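Local coordinates for protein fimbrin (Schizosaccharomyces pombe, PDB 1RT8) that binds and crosslinks actin filaments, associating with actin structures that develop and maintain cell polarity and serving in cytokinesis, mating and spore formation, at residues L207-P212 / N228-L232; A222-L226 / L238-V244; L316-Y320 / Y354-G359. All coordinates share one frame; numbering follows the deposited sequence.

Interaction 1. Residues L207-P212 / N228-L232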
ATOM      1  N   LEU A 207     -23.788  24.545 -13.774  1.00 53.83           N
ATOM      2  CA  LEU A 207     -22.600  25.398 -13.840  1.00 52.19           C
ATOM      3  C   LEU A 207     -21.705  25.073 -15.025  1.00 50.91           C
ATOM      4  O   LEU A 207     -20.927  25.913 -15.469  1.00 50.10           O
ATOM      5  CB  LEU A 207     -21.765  25.266 -12.561  1.00 53.02           C
ATOM      6  CG  LEU A 207     -22.404  25.545 -11.200  1.00 53.92           C
ATOM      7  CD1 LEU A 207     -23.426  24.470 -10.873  1.00 54.46           C
ATOM      8  CD2 LEU A 207     -21.317  25.573 -10.135  1.00 54.36           C
ATOM      9  N   CYS A 208     -21.808  23.849 -15.531  1.00 50.29           N
ATOM     10  CA  CYS A 208     -20.980  23.422 -16.654  1.00 48.92           C
ATOM     11  C   CYS A 208     -21.816  23.015 -17.859  1.00 47.78           C
ATOM     12  O   CYS A 208     -22.669  22.132 -17.771  1.00 47.28           O
ATOM     13  CB  CYS A 208     -20.093  22.255 -16.217  1.00 49.52           C
ATOM     14  SG  CYS A 208     -19.164  22.587 -14.693  1.00 49.22           S
ATOM     15  N   SER A 209     -21.556  23.669 -18.986  1.00 46.98           N
ATOM     16  CA  SER A 209     -22.276  23.407 -20.227  1.00 46.16           C
ATOM     17  C   SER A 209     -21.406  22.623 -21.205  1.00 44.82           C
ATOM     18  O   SER A 209     -20.239  22.344 -20.924  1.00 44.31           O
ATOM     19  CB  SER A 209     -22.694  24.732 -20.867  1.00 46.71           C
ATOM     20  OG  SER A 209     -23.352  24.520 -22.104  1.00 51.05           O
ATOM     21  N   ARG A 210     -21.979  22.274 -22.355  1.00 43.17           N
ATOM     22  CA  ARG A 210     -21.247  21.532 -23.374  1.00 41.47           C
ATOM     23  C   ARG A 210     -20.638  22.482 -24.404  1.00 41.35           C
ATOM     24  O   ARG A 210     -20.153  22.050 -25.451  1.00 41.39           O
ATOM     25  CB  ARG A 210     -22.163  20.515 -24.075  1.00 40.43           C
ATOM     26  CG  ARG A 210     -22.567  19.304 -23.219  1.00 39.57           C
ATOM     27  CD  ARG A 210     -23.260  18.219 -24.067  1.00 38.79           C
ATOM     28  NE  ARG A 210     -23.598  17.023 -23.292  1.00 37.38           N
ATOM     29  CZ  ARG A 210     -24.057  15.884 -23.815  1.00 38.18           C
ATOM     30  NH1 ARG A 210     -24.242  15.767 -25.118  1.00 36.84           N
ATOM     31  NH2 ARG A 210     -24.327  14.849 -23.029  1.00 36.94           N
ATOM     32  N   ALA A 211     -20.646  23.776 -24.098  1.00 40.72           N
ATOM     33  CA  ALA A 211     -20.097  24.780 -25.006  1.00 40.34           C
ATOM     34  C   ALA A 211     -18.640  24.514 -25.419  1.00 40.21           C
ATOM     35  O   ALA A 211     -18.267  24.750 -26.564  1.00 39.89           O
ATOM     36  CB  ALA A 211     -20.216  26.171 -24.382  1.00 41.44           C
ATOM     37  N   PRO A 212     -17.796  24.029 -24.488  1.00 39.05           N
ATOM     38  CA  PRO A 212     -16.401  23.767 -24.861  1.00 37.43           C
ATOM     39  C   PRO A 212     -16.284  22.813 -26.055  1.00 35.06           C
ATOM     40  O   PRO A 212     -15.312  22.855 -26.810  1.00 34.38           O
ATOM     41  CB  PRO A 212     -15.810  23.175 -23.583  1.00 37.23           C
ATOM     42  CG  PRO A 212     -16.587  23.880 -22.515  1.00 38.81           C
ATOM     43  CD  PRO A 212     -17.997  23.813 -23.045  1.00 38.22           C
ATOM     44  N   ASN A 228     -14.245  25.276 -15.973  1.00 40.83           N
ATOM     45  CA  ASN A 228     -15.518  24.683 -15.561  1.00 40.55           C
ATOM     46  C   ASN A 228     -15.279  23.823 -14.327  1.00 41.46           C
ATOM     47  O   ASN A 228     -16.209  23.525 -13.573  1.00 41.94           O
ATOM     48  CB  ASN A 228     -16.110  23.797 -16.665  1.00 40.45           C
ATOM     49  CG  ASN A 228     -17.017  24.563 -17.610  1.00 40.06           C
ATOM     50  OD1 ASN A 228     -17.758  25.461 -17.192  1.00 38.78           O
ATOM     51  ND2 ASN A 228     -16.981  24.198 -18.888  1.00 37.46           N
ATOM     52  N   ALA A 229     -14.027  23.417 -14.137  1.00 40.96           N
ATOM     53  CA  ALA A 229     -13.657  22.594 -12.993  1.00 41.81           C
ATOM     54  C   ALA A 229     -13.627  23.446 -11.727  1.00 42.14           C
ATOM     55  O   ALA A 229     -14.009  22.983 -10.654  1.00 41.18           O
ATOM     56  CB  ALA A 229     -12.288  21.949 -13.231  1.00 39.02           C
ATOM     57  N   GLU A 230     -13.185  24.694 -11.859  1.00 44.51           N
ATOM     58  CA  GLU A 230     -13.105  25.598 -10.714  1.00 47.14           C
ATOM     59  C   GLU A 230     -14.475  25.909 -10.125  1.00 47.77           C
ATOM     60  O   GLU A 230     -14.593  26.211  -8.938  1.00 48.26           O
ATOM     61  CB  GLU A 230     -12.395  26.900 -11.110  1.00 48.44           C
ATOM     62  CG  GLU A 230     -10.881  26.755 -11.199  1.00 50.00           C
ATOM     63  CD  GLU A 230     -10.177  28.008 -11.706  1.00 52.11           C
ATOM     64  OE1 GLU A 230     -10.316  28.339 -12.907  1.00 50.98           O
ATOM     65  OE2 GLU A 230      -9.477  28.661 -10.898  1.00 53.05           O
ATOM     66  N   LYS A 231     -15.514  25.830 -10.950  1.00 48.39           N
ATOM     67  CA  LYS A 231     -16.863  26.101 -10.469  1.00 47.43           C
ATOM     68  C   LYS A 231     -17.259  25.069  -9.412  1.00 47.31           C
ATOM     69  O   LYS A 231     -18.111  25.330  -8.564  1.00 46.49           O
ATOM     70  CB  LYS A 231     -17.859  26.081 -11.632  1.00 46.56           C
ATOM     71  CG  LYS A 231     -17.585  27.138 -12.694  1.00 45.05           C
ATOM     72  CD  LYS A 231     -18.696  27.190 -13.737  1.00 46.15           C
ATOM     73  CE  LYS A 231     -18.366  28.178 -14.854  1.00 45.85           C
ATOM     74  NZ  LYS A 231     -19.493  28.362 -15.826  1.00 44.55           N
ATOM     75  N   LEU A 232     -16.624  23.903  -9.459  1.00 46.40           N
ATOM     76  CA  LEU A 232     -16.911  22.839  -8.501  1.00 45.74           C
ATOM     77  C   LEU A 232     -15.743  22.718  -7.522  1.00 44.87           C
ATOM     78  O   LEU A 232     -15.720  21.828  -6.672  1.00 43.24           O
ATOM     79  CB  LEU A 232     -17.099  21.508  -9.235  1.00 46.73           C
ATOM     80  CG  LEU A 232     -17.933  21.530 -10.522  1.00 48.04           C
ATOM     81  CD1 LEU A 232     -17.921  20.149 -11.159  1.00 47.51           C
ATOM     82  CD2 LEU A 232     -19.360  21.970 -10.216  1.00 49.02           C
TER
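Lys231 runs alongside Leu207 and gives its ammonium group to the backbone: NZ of Lys231 donates to O of Leu207 at 2.9 Å. The nitrogen approaches almost head-on, with a C=O...N angle of 162°. The methylenes of the lysine do apolar work on the way. Its side chain and that of Leu207 run past each other in opposite directions, CB of Lys231 lying 3.8 Å from CD2 of Leu207 and CD of Lys231 close to CB of Leu207. Because the lysine is extended beyond CG, one side chain can touch the leucine near its root and the carbonyl at its end. CD2 of Leu207 also meets CD2 of Leu232 at 4.1 Å.

Beside this pair, the thiol of Cys208 settles against the backbone of Asn228, SG lying 3.3 Å from O of Asn228 and 3.8 Å from CB of Asn228. The amide of Asn228 lies across the loop: its CG lies near CB of Cys208, and the side chains of Asn228 and Pro212 meet from opposite directions, ND2 of Asn228 lying 3.7 Å from CG of Pro212.

In the next shell, ND2 of Asn201 bonds O of Cys208, joining the loop to helix 194-203, and the guanidinium of Arg210 bonds O of Ala177. O of Leu232 is hydrogen-bonded to NE2 of His262. The contact thus lays the loop between helices 194-203 and 218-230 along the C-terminal part of the latter, within the second calponin-homology domain. Leu200 of helix 194-203 touches Asn228, while Leu258 of helix 248-261 packs on Leu232.

Interaction 2. Residues A222-L226 / L238-V244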
ATOM      1  N   ALA A 222      -9.192  22.796 -23.451  1.00 30.45           N
ATOM      2  CA  ALA A 222      -8.657  22.240 -22.212  1.00 31.57           C
ATOM      3  C   ALA A 222      -8.707  23.272 -21.095  1.00 33.44           C
ATOM      4  O   ALA A 222      -8.992  22.939 -19.947  1.00 33.92           O
ATOM      5  CB  ALA A 222      -7.222  21.780 -22.421  1.00 31.45           C
ATOM      6  N   GLU A 223      -8.414  24.522 -21.439  1.00 34.24           N
ATOM      7  CA  GLU A 223      -8.433  25.603 -20.462  1.00 36.07           C
ATOM      8  C   GLU A 223      -9.861  25.880 -20.016  1.00 36.34           C
ATOM      9  O   GLU A 223     -10.120  26.102 -18.835  1.00 37.11           O
ATOM     10  CB  GLU A 223      -7.819  26.867 -21.064  1.00 38.12           C
ATOM     11  CG  GLU A 223      -7.935  28.095 -20.181  1.00 42.04           C
ATOM     12  CD  GLU A 223      -7.331  27.890 -18.805  1.00 43.32           C
ATOM     13  OE1 GLU A 223      -6.159  27.459 -18.728  1.00 45.18           O
ATOM     14  OE2 GLU A 223      -8.026  28.171 -17.804  1.00 44.77           O
ATOM     15  N   GLN A 224     -10.786  25.857 -20.968  1.00 35.77           N
ATOM     16  CA  GLN A 224     -12.187  26.099 -20.670  1.00 34.46           C
ATOM     17  C   GLN A 224     -12.723  24.994 -19.779  1.00 33.96           C
ATOM     18  O   GLN A 224     -13.542  25.248 -18.898  1.00 33.94           O
ATOM     19  CB  GLN A 224     -13.010  26.175 -21.967  1.00 36.13           C
ATOM     20  CG  GLN A 224     -12.878  27.506 -22.698  1.00 37.99           C
ATOM     21  CD  GLN A 224     -13.429  27.485 -24.121  1.00 39.51           C
ATOM     22  OE1 GLN A 224     -14.348  26.731 -24.441  1.00 40.16           O
ATOM     23  NE2 GLN A 224     -12.874  28.337 -24.976  1.00 41.42           N
ATOM     24  N   VAL A 225     -12.257  23.767 -20.003  1.00 33.45           N
ATOM     25  CA  VAL A 225     -12.700  22.630 -19.200  1.00 32.82           C
ATOM     26  C   VAL A 225     -12.258  22.802 -17.757  1.00 34.38           C
ATOM     27  O   VAL A 225     -13.016  22.506 -16.825  1.00 34.01           O
ATOM     28  CB  VAL A 225     -12.111  21.284 -19.715  1.00 34.11           C
ATOM     29  CG1 VAL A 225     -12.191  20.212 -18.613  1.00 31.77           C
ATOM     30  CG2 VAL A 225     -12.878  20.815 -20.949  1.00 32.13           C
ATOM     31  N   LEU A 226     -11.025  23.263 -17.577  1.00 33.64           N
ATOM     32  CA  LEU A 226     -10.486  23.450 -16.242  1.00 36.13           C
ATOM     33  C   LEU A 226     -11.130  24.643 -15.551  1.00 38.32           C
ATOM     34  O   LEU A 226     -11.162  24.703 -14.322  1.00 38.79           O
ATOM     35  CB  LEU A 226      -8.964  23.604 -16.296  1.00 33.11           C
ATOM     36  CG  LEU A 226      -8.236  22.319 -16.708  1.00 30.69           C
ATOM     37  CD1 LEU A 226      -6.732  22.570 -16.800  1.00 28.00           C
ATOM     38  CD2 LEU A 226      -8.539  21.221 -15.706  1.00 27.89           C
ATOM     39  N   LEU A 238      -4.409  18.946 -12.710  1.00 38.51           N
ATOM     40  CA  LEU A 238      -4.374  19.053 -14.170  1.00 37.90           C
ATOM     41  C   LEU A 238      -4.250  20.450 -14.777  1.00 38.13           C
ATOM     42  O   LEU A 238      -4.904  21.393 -14.340  1.00 39.37           O
ATOM     43  CB  LEU A 238      -5.623  18.372 -14.739  1.00 35.42           C
ATOM     44  CG  LEU A 238      -5.668  18.009 -16.224  1.00 34.30           C
ATOM     45  CD1 LEU A 238      -4.543  17.036 -16.551  1.00 30.76           C
ATOM     46  CD2 LEU A 238      -7.026  17.386 -16.547  1.00 32.07           C
ATOM     47  N   THR A 239      -3.407  20.562 -15.798  1.00 37.28           N
ATOM     48  CA  THR A 239      -3.214  21.820 -16.506  1.00 37.43           C
ATOM     49  C   THR A 239      -3.627  21.597 -17.961  1.00 37.79           C
ATOM     50  O   THR A 239      -3.681  20.459 -18.433  1.00 37.63           O
ATOM     51  CB  THR A 239      -1.743  22.260 -16.498  1.00 37.57           C
ATOM     52  OG1 THR A 239      -0.949  21.275 -17.174  1.00 35.20           O
ATOM     53  CG2 THR A 239      -1.247  22.444 -15.067  1.00 38.03           C
ATOM     54  N   PRO A 240      -3.915  22.680 -18.693  1.00 38.28           N
ATOM     55  CA  PRO A 240      -4.318  22.545 -20.096  1.00 38.86           C
ATOM     56  C   PRO A 240      -3.331  21.711 -20.899  1.00 38.66           C
ATOM     57  O   PRO A 240      -3.727  20.836 -21.665  1.00 38.16           O
ATOM     58  CB  PRO A 240      -4.372  23.989 -20.576  1.00 40.08           C
ATOM     59  CG  PRO A 240      -4.793  24.730 -19.336  1.00 39.93           C
ATOM     60  CD  PRO A 240      -3.904  24.097 -18.286  1.00 39.23           C
ATOM     61  N   THR A 241      -2.043  21.983 -20.708  1.00 38.54           N
ATOM     62  CA  THR A 241      -0.986  21.267 -21.417  1.00 38.44           C
ATOM     63  C   THR A 241      -0.858  19.811 -20.959  1.00 37.73           C
ATOM     64  O   THR A 241      -0.602  18.922 -21.771  1.00 37.48           O
ATOM     65  CB  THR A 241       0.382  21.981 -21.245  1.00 40.01           C
ATOM     66  OG1 THR A 241       0.567  22.337 -19.869  1.00 39.98           O
ATOM     67  CG2 THR A 241       0.447  23.242 -22.107  1.00 40.13           C
ATOM     68  N   ALA A 242      -1.043  19.564 -19.664  1.00 36.30           N
ATOM     69  CA  ALA A 242      -0.953  18.201 -19.142  1.00 34.63           C
ATOM     70  C   ALA A 242      -2.147  17.388 -19.640  1.00 33.73           C
ATOM     71  O   ALA A 242      -2.054  16.175 -19.827  1.00 32.72           O
ATOM     72  CB  ALA A 242      -0.924  18.214 -17.614  1.00 34.65           C
ATOM     73  N   MET A 243      -3.269  18.066 -19.852  1.00 33.17           N
ATOM     74  CA  MET A 243      -4.468  17.402 -20.342  1.00 34.34           C
ATOM     75  C   MET A 243      -4.271  16.935 -21.775  1.00 35.01           C
ATOM     76  O   MET A 243      -4.472  15.761 -22.093  1.00 34.45           O
ATOM     77  CB  MET A 243      -5.674  18.341 -20.310  1.00 31.10           C
ATOM     78  CG  MET A 243      -6.939  17.664 -20.823  1.00 30.05           C
ATOM     79  SD  MET A 243      -8.363  18.755 -20.977  1.00 30.05           S
ATOM     80  CE  MET A 243      -8.670  19.110 -19.298  1.00 24.70           C
ATOM     81  N   VAL A 244      -3.891  17.875 -22.635  1.00 35.81           N
ATOM     82  CA  VAL A 244      -3.669  17.593 -24.048  1.00 35.86           C
ATOM     83  C   VAL A 244      -2.525  16.605 -24.238  1.00 35.44           C
ATOM     84  O   VAL A 244      -2.508  15.840 -25.204  1.00 34.04           O
ATOM     85  CB  VAL A 244      -3.355  18.890 -24.818  1.00 36.53           C
ATOM     86  CG1 VAL A 244      -2.969  18.574 -26.252  1.00 38.40           C
ATOM     87  CG2 VAL A 244      -4.568  19.801 -24.794  1.00 35.92           C
TER
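Leu238 and Leu226 meet first: CD1 of Leu226 lies 3.3 Å from O of Leu238, while CD2 of Leu226 faces CB of Leu238. Thr239 then caps the short helix 240-244, its OG1 accepting from N of Ala242 at 3.0 Å; Glu12 of helix 11-25 also bonds this hydroxyl. Pro240, in the first turn, presses its ring on helix 218-230. CD of Pro240 is 3.5 Å from CD1 of Leu226, and CB of Pro240 is near CB of Ala222. Glu223 lies alongside the ring, pointing the same way, with OE1 beside CG of Pro240.

One turn on, Met243 extends to Ala222 with CG anti to its backbone N (chi1 180°), and SD of Met243 comes 3.5 Å from CB of Ala222. A bend at chi3 (-67°) carries CE to CG1 of Val225, 3.8 Å away, and near CG of Leu226. Val244 adds CG2 against CB of Ala222. The axes of the two short helical segments pass 9.3 Å apart at 115°; the backbones are nearest at Ala222 and Pro240, their CA atoms 4.8 Å apart. Within the second calponin-homology domain, this contact relies on apolar packing, while the Glu223 carboxylate is salt-bridged to Arg235 through OE2.

Interaction 3. Residues L316-Y320 / Y354-G359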
ATOM      1  N   LEU A 316       0.156 -18.538  -6.804  1.00 25.34           N
ATOM      2  CA  LEU A 316       0.907 -19.371  -5.872  1.00 25.98           C
ATOM      3  C   LEU A 316       2.194 -19.908  -6.507  1.00 27.24           C
ATOM      4  O   LEU A 316       3.264 -19.893  -5.885  1.00 26.84           O
ATOM      5  CB  LEU A 316       0.034 -20.535  -5.380  1.00 24.52           C
ATOM      6  CG  LEU A 316      -1.089 -20.137  -4.400  1.00 24.74           C
ATOM      7  CD1 LEU A 316      -2.048 -21.290  -4.175  1.00 21.55           C
ATOM      8  CD2 LEU A 316      -0.471 -19.712  -3.083  1.00 24.89           C
ATOM      9  N   LEU A 317       2.088 -20.377  -7.747  1.00 26.50           N
ATOM     10  CA  LEU A 317       3.241 -20.915  -8.443  1.00 25.32           C
ATOM     11  C   LEU A 317       4.310 -19.842  -8.633  1.00 24.66           C
ATOM     12  O   LEU A 317       5.500 -20.121  -8.500  1.00 24.00           O
ATOM     13  CB  LEU A 317       2.812 -21.524  -9.779  1.00 24.15           C
ATOM     14  CG  LEU A 317       1.976 -22.799  -9.593  1.00 26.15           C
ATOM     15  CD1 LEU A 317       1.449 -23.301 -10.929  1.00 27.27           C
ATOM     16  CD2 LEU A 317       2.819 -23.866  -8.914  1.00 25.75           C
ATOM     17  N   GLN A 318       3.896 -18.616  -8.924  1.00 24.75           N
ATOM     18  CA  GLN A 318       4.861 -17.532  -9.087  1.00 26.01           C
ATOM     19  C   GLN A 318       5.587 -17.280  -7.770  1.00 27.78           C
ATOM     20  O   GLN A 318       6.801 -17.090  -7.756  1.00 27.49           O
ATOM     21  CB  GLN A 318       4.176 -16.246  -9.530  1.00 25.83           C
ATOM     22  CG  GLN A 318       3.698 -16.252 -10.968  1.00 27.11           C
ATOM     23  CD  GLN A 318       2.907 -15.004 -11.294  1.00 27.35           C
ATOM     24  OE1 GLN A 318       3.408 -13.884 -11.172  1.00 29.00           O
ATOM     25  NE2 GLN A 318       1.660 -15.187 -11.704  1.00 28.34           N
ATOM     26  N   ALA A 319       4.834 -17.285  -6.671  1.00 26.79           N
ATOM     27  CA  ALA A 319       5.390 -17.059  -5.342  1.00 27.12           C
ATOM     28  C   ALA A 319       6.501 -18.062  -5.054  1.00 28.02           C
ATOM     29  O   ALA A 319       7.586 -17.671  -4.607  1.00 27.18           O
ATOM     30  CB  ALA A 319       4.288 -17.168  -4.275  1.00 27.05           C
ATOM     31  N   TYR A 320       6.236 -19.346  -5.313  1.00 26.26           N
ATOM     32  CA  TYR A 320       7.239 -20.390  -5.087  1.00 29.93           C
ATOM     33  C   TYR A 320       8.540 -20.060  -5.801  1.00 30.70           C
ATOM     34  O   TYR A 320       9.611 -20.234  -5.240  1.00 31.63           O
ATOM     35  CB  TYR A 320       6.771 -21.759  -5.596  1.00 28.01           C
ATOM     36  CG  TYR A 320       5.873 -22.527  -4.654  1.00 30.16           C
ATOM     37  CD1 TYR A 320       4.518 -22.708  -4.951  1.00 28.79           C
ATOM     38  CD2 TYR A 320       6.365 -23.059  -3.453  1.00 28.75           C
ATOM     39  CE1 TYR A 320       3.675 -23.394  -4.081  1.00 28.89           C
ATOM     40  CE2 TYR A 320       5.515 -23.752  -2.570  1.00 29.26           C
ATOM     41  CZ  TYR A 320       4.174 -23.910  -2.900  1.00 26.31           C
ATOM     42  OH  TYR A 320       3.317 -24.569  -2.063  1.00 23.35           O
ATOM     43  N   TYR A 354      -0.291 -29.067  -8.285  1.00 28.12           N
ATOM     44  CA  TYR A 354       1.148 -28.890  -8.423  1.00 28.62           C
ATOM     45  C   TYR A 354       1.654 -27.945  -7.327  1.00 30.16           C
ATOM     46  O   TYR A 354       2.670 -28.207  -6.685  1.00 30.18           O
ATOM     47  CB  TYR A 354       1.448 -28.338  -9.823  1.00 29.28           C
ATOM     48  CG  TYR A 354       2.916 -28.204 -10.185  1.00 30.39           C
ATOM     49  CD1 TYR A 354       3.880 -29.067  -9.656  1.00 32.08           C
ATOM     50  CD2 TYR A 354       3.335 -27.227 -11.083  1.00 31.37           C
ATOM     51  CE1 TYR A 354       5.237 -28.950 -10.018  1.00 31.90           C
ATOM     52  CE2 TYR A 354       4.672 -27.104 -11.449  1.00 32.69           C
ATOM     53  CZ  TYR A 354       5.619 -27.966 -10.911  1.00 32.78           C
ATOM     54  OH  TYR A 354       6.947 -27.816 -11.263  1.00 32.55           O
ATOM     55  N   ALA A 355       0.926 -26.856  -7.100  1.00 28.43           N
ATOM     56  CA  ALA A 355       1.308 -25.895  -6.078  1.00 28.55           C
ATOM     57  C   ALA A 355       1.362 -26.557  -4.700  1.00 29.77           C
ATOM     58  O   ALA A 355       2.272 -26.298  -3.915  1.00 29.02           O
ATOM     59  CB  ALA A 355       0.324 -24.733  -6.063  1.00 26.00           C
ATOM     60  N   VAL A 356       0.380 -27.404  -4.406  1.00 29.03           N
ATOM     61  CA  VAL A 356       0.328 -28.097  -3.119  1.00 29.07           C
ATOM     62  C   VAL A 356       1.497 -29.066  -2.948  1.00 29.55           C
ATOM     63  O   VAL A 356       2.101 -29.129  -1.875  1.00 28.53           O
ATOM     64  CB  VAL A 356      -1.021 -28.837  -2.958  1.00 27.61           C
ATOM     65  CG1 VAL A 356      -0.975 -29.802  -1.779  1.00 28.53           C
ATOM     66  CG2 VAL A 356      -2.130 -27.801  -2.725  1.00 27.29           C
ATOM     67  N   ASP A 357       1.830 -29.802  -4.008  1.00 29.82           N
ATOM     68  CA  ASP A 357       2.943 -30.744  -3.950  1.00 28.43           C
ATOM     69  C   ASP A 357       4.286 -30.031  -3.760  1.00 29.52           C
ATOM     70  O   ASP A 357       5.152 -30.513  -3.028  1.00 30.67           O
ATOM     71  CB  ASP A 357       2.986 -31.604  -5.213  1.00 30.39           C
ATOM     72  CG  ASP A 357       1.978 -32.737  -5.181  1.00 30.19           C
ATOM     73  OD1 ASP A 357       1.443 -33.036  -4.096  1.00 29.91           O
ATOM     74  OD2 ASP A 357       1.730 -33.343  -6.241  1.00 35.90           O
ATOM     75  N   LEU A 358       4.469 -28.895  -4.421  1.00 28.80           N
ATOM     76  CA  LEU A 358       5.711 -28.140  -4.264  1.00 29.74           C
ATOM     77  C   LEU A 358       5.840 -27.697  -2.816  1.00 30.01           C
ATOM     78  O   LEU A 358       6.945 -27.508  -2.310  1.00 28.63           O
ATOM     79  CB  LEU A 358       5.724 -26.919  -5.176  1.00 29.56           C
ATOM     80  CG  LEU A 358       5.993 -27.214  -6.648  1.00 30.04           C
ATOM     81  CD1 LEU A 358       5.771 -25.959  -7.464  1.00 27.04           C
ATOM     82  CD2 LEU A 358       7.428 -27.736  -6.814  1.00 30.03           C
ATOM     83  N   GLY A 359       4.695 -27.527  -2.158  1.00 29.66           N
ATOM     84  CA  GLY A 359       4.682 -27.130  -0.764  1.00 28.27           C
ATOM     85  C   GLY A 359       5.058 -28.316   0.098  1.00 29.56           C
ATOM     86  O   GLY A 359       5.833 -28.193   1.047  1.00 27.35           O
TER
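The carbonyl oxygen of Ala355 is shared by two donors: Tyr320 OH reaches it at 2.7 Å in a weak hydrogen bond, and N of Gly359 bonds it at 3.2 Å within its own helix. The site lies in the third calponin-homology domain, an all-helical fold, where helix 314-323 packs on helix 345-361. The axes of the two segments run in similar directions, 31° apart, and approach to 9.9 Å.

Tyr320 spans the gap with its phenol. With CG anti to the carbonyl carbon (chi1 -82°), the ring reaches the second helix and offers a face to Leu358. CB of Leu358 stands over the ring centre at 4.0 Å, only 8° off the normal, a CH-pi contact. CE1 of Tyr320 touches CB of Ala355, and the hydroxyl lies close to CA of Gly359, where the residue without a side chain lets the phenol end come in against the backbone.

A turn earlier, Leu317 touches the second helix through one methyl, CD2. This atom meets CA of Ala355, CD1 of Leu358 and, obliquely, the ring of Tyr354, whose OH is held by N of Asn329. CB of Leu316 meets CB of Ala355 where the helices come close. On helix 379-397, Leu385 and Val386 touch Leu316, and Met389 touches Tyr320. Within helix 345-361 itself, CD1 of Leu358 sits 3.9 Å above the Tyr354 ring plane, offset toward the rim.

Interactions 1 and 2 share helix 218-230 in the second calponin-homology domain, within the first actin-binding region. Their centres are 13 Å apart, and their segments alternate along the chain: the loop 207-212 meets the C-terminal part of the helix, while helix 240-244 and the residues before it meet its middle. They touch directly, CA of Pro212 lying 3.6 Å from OE1 of Gln224. Interaction 3 belongs to the third calponin-homology domain, in the second actin-binding region, across the centre of the chain. Its centre lies 54 Å from that of interaction 1 and 49 Å from that of interaction 2, whose nearest atoms are still about 32 Å away.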